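Cytokinesis protein 2 (Saccharomyces cerevisiae, PDB 4WPE) binds phospholipids and actin filaments and mediates the cytoskeletal rearrangements required for cytokinesis, moving from a double ring at the septins to the medial actin ring. Local coordinates at residues Gly28-Gly33 with Cys217-Met222. Residues are numbered along the deposited sequence; the frame is centred on the assembly and turned at random.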
loop_
_atom_site.group_PDB
_atom_site.type_symbol
_atom_site.label_atom_id
_atom_site.label_comp_id
_atom_site.label_asym_id
_atom_site.label_seq_id
_atom_site.Cartn_x
_atom_site.Cartn_y
_atom_site.Cartn_z
ATOM N N GLY A 28 -15.599 21.351 -29.731
ATOM C CA GLY A 28 -16.114 20.188 -29.034
ATOM C C GLY A 28 -14.989 19.329 -28.491
ATOM O O GLY A 28 -15.064 18.831 -27.366
ATOM N N HIS A 29 -13.939 19.170 -29.292
ATOM C CA HIS A 29 -12.808 18.327 -28.920
ATOM C C HIS A 29 -12.025 18.883 -27.729
ATOM O O HIS A 29 -11.693 18.148 -26.797
ATOM C CB HIS A 29 -11.868 18.139 -30.111
ATOM C CG HIS A 29 -10.709 17.245 -29.828
ATOM N ND1 HIS A 29 -10.855 15.988 -29.251
ATOM C CD2 HIS A 29 -9.381 17.396 -30.025
ATOM C CE1 HIS A 29 -9.679 15.429 -29.117
ATOM N NE2 HIS A 29 -8.755 16.262 -29.581
ATOM N N ILE A 30 -11.724 20.178 -27.770
ATOM C CA ILE A 30 -10.982 20.825 -26.695
ATOM C C ILE A 30 -11.792 20.800 -25.398
ATOM O O ILE A 30 -11.251 20.553 -24.320
ATOM C CB ILE A 30 -10.603 22.282 -27.066
ATOM C CG1 ILE A 30 -9.261 22.317 -27.801
ATOM C CG2 ILE A 30 -10.510 23.164 -25.829
ATOM C CD1 ILE A 30 -9.311 21.817 -29.229
ATOM N N SER A 31 -13.096 21.030 -25.520
ATOM C CA SER A 31 -13.992 21.060 -24.368
ATOM C C SER A 31 -14.100 19.699 -23.685
ATOM O O SER A 31 -14.102 19.612 -22.457
ATOM C CB SER A 31 -15.382 21.537 -24.792
ATOM O OG SER A 31 -16.365 21.155 -23.847
ATOM N N GLN A 32 -14.191 18.639 -24.480
ATOM C CA GLN A 32 -14.327 17.302 -23.919
ATOM C C GLN A 32 -13.005 16.859 -23.302
ATOM O O GLN A 32 -12.980 16.027 -22.395
ATOM C CB GLN A 32 -14.787 16.302 -24.984
ATOM C CG GLN A 32 -13.660 15.616 -25.746
ATOM C CD GLN A 32 -14.099 14.310 -26.385
ATOM O OE1 GLN A 32 -15.275 13.945 -26.335
ATOM N NE2 GLN A 32 -13.151 13.594 -26.981
ATOM N N GLY A 33 -11.910 17.430 -23.794
ATOM C CA GLY A 33 -10.589 17.112 -23.287
ATOM C C GLY A 33 -10.361 17.750 -21.933
ATOM O O GLY A 33 -9.582 17.255 -21.116
ATOM N N CYS A 217 -5.169 28.302 -34.238
ATOM C CA CYS A 217 -3.828 28.091 -33.710
ATOM C C CYS A 217 -3.846 28.184 -32.191
ATOM O O CYS A 217 -3.177 27.404 -31.510
ATOM C CB CYS A 217 -2.838 29.098 -34.298
ATOM S SG CYS A 217 -1.881 28.462 -35.694
ATOM N N GLU A 218 -4.618 29.134 -31.666
ATOM C CA GLU A 218 -4.814 29.254 -30.224
ATOM C C GLU A 218 -5.382 27.953 -29.658
ATOM O O GLU A 218 -4.964 27.495 -28.596
ATOM C CB GLU A 218 -5.742 30.426 -29.887
ATOM C CG GLU A 218 -5.091 31.804 -29.959
ATOM C CD GLU A 218 -5.770 32.814 -29.049
ATOM O OE1 GLU A 218 -5.927 32.516 -27.845
ATOM O OE2 GLU A 218 -6.151 33.900 -29.535
ATOM N N LEU A 219 -6.327 27.358 -30.379
ATOM C CA LEU A 219 -6.902 26.076 -29.983
ATOM C C LEU A 219 -5.859 24.968 -30.024
ATOM O O LEU A 219 -5.750 24.168 -29.095
ATOM C CB LEU A 219 -8.082 25.709 -30.884
ATOM C CG LEU A 219 -9.375 26.499 -30.676
ATOM C CD1 LEU A 219 -10.413 26.105 -31.714
ATOM C CD2 LEU A 219 -9.911 26.283 -29.270
ATOM N N GLN A 220 -5.090 24.927 -31.108
ATOM C CA GLN A 220 -4.059 23.911 -31.274
ATOM C C GLN A 220 -2.975 24.054 -30.208
ATOM O O GLN A 220 -2.330 23.080 -29.829
ATOM C CB GLN A 220 -3.454 24.000 -32.676
ATOM C CG GLN A 220 -2.386 22.966 -32.962
ATOM C CD GLN A 220 -1.864 23.053 -34.378
ATOM O OE1 GLN A 220 -2.627 23.262 -35.320
ATOM N NE2 GLN A 220 -0.553 22.901 -34.535
ATOM N N GLU A 221 -2.788 25.274 -29.719
ATOM C CA GLU A 221 -1.847 25.521 -28.635
ATOM C C GLU A 221 -2.435 25.053 -27.310
ATOM O O GLU A 221 -1.715 24.557 -26.444
ATOM C CB GLU A 221 -1.482 27.005 -28.562
ATOM C CG GLU A 221 -0.641 27.386 -27.354
ATOM C CD GLU A 221 -0.321 28.866 -27.311
ATOM O OE1 GLU A 221 0.466 29.333 -28.164
ATOM O OE2 GLU A 221 -0.859 29.565 -26.428
HETATM N N MSE A 222 -3.748 25.211 -27.160
HETATM C CA MSE A 222 -4.445 24.759 -25.960
HETATM C C MSE A 222 -4.331 23.251 -25.783
HETATM O O MSE A 222 -3.913 22.765 -24.731
HETATM C CB MSE A 222 -5.921 25.149 -26.009
HETATM C CG MSE A 222 -6.198 26.625 -25.834
HETATM SE SE MSE A 222 -8.029 26.897 -25.242
HETATM C CE MSE A 222 -7.912 25.988 -23.522
#
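Ile-30 and Leu-219 are the nearest CA pair, 7.4 Å apart, where the short helix 21-35 lies beside the long helix 170-259 with the two helix segments running in roughly the same direction. Ile-30 carries the whole contact on its side: its CB points at the other helix, and its two branches part to meet residues one helical turn apart. A chi1 of -88° swings CG2 round to the carbonyl side, where it meets Met-222, and leaves CG1 for Leu-219. CG1 lies 4.3 Å from CD2 of Leu-219, a loose apolar touch, and 4.2 Å from the carbonyl O of Leu-219, so this branch meets backbone as well as side chain. The CB of Leu-219 leaves its helix flanking Ile-30 instead of facing it, and the methyl end brings the side chain back into contact. On the other branch, CG2 of Ile-30 sits 4.5 Å from CE of Met-222, a residue modelled as selenomethionine. This is helix-to-helix packing within the F-BAR domain, the elongated, dimeric helical bundle of the protein, and all three touching residues are buried. The interface is slight, 133 Å² counted over both segments, and wholly apolar in its side chains; further helices fill in around it. Tyr-122 of helix 76-162 packs on Ile-30, and Leu-125 of the same helix on Leu-219, while Tyr-11 covers Ile-30 from the N-terminal helix 11-14. Polar links flank this apolar patch: Arg-121 forms salt bridges with both Glu-218 and Glu-221. The ring of His-29 stacks with Phe-271 of the second subunit, which places the dimer interface next to the packed Ile-30.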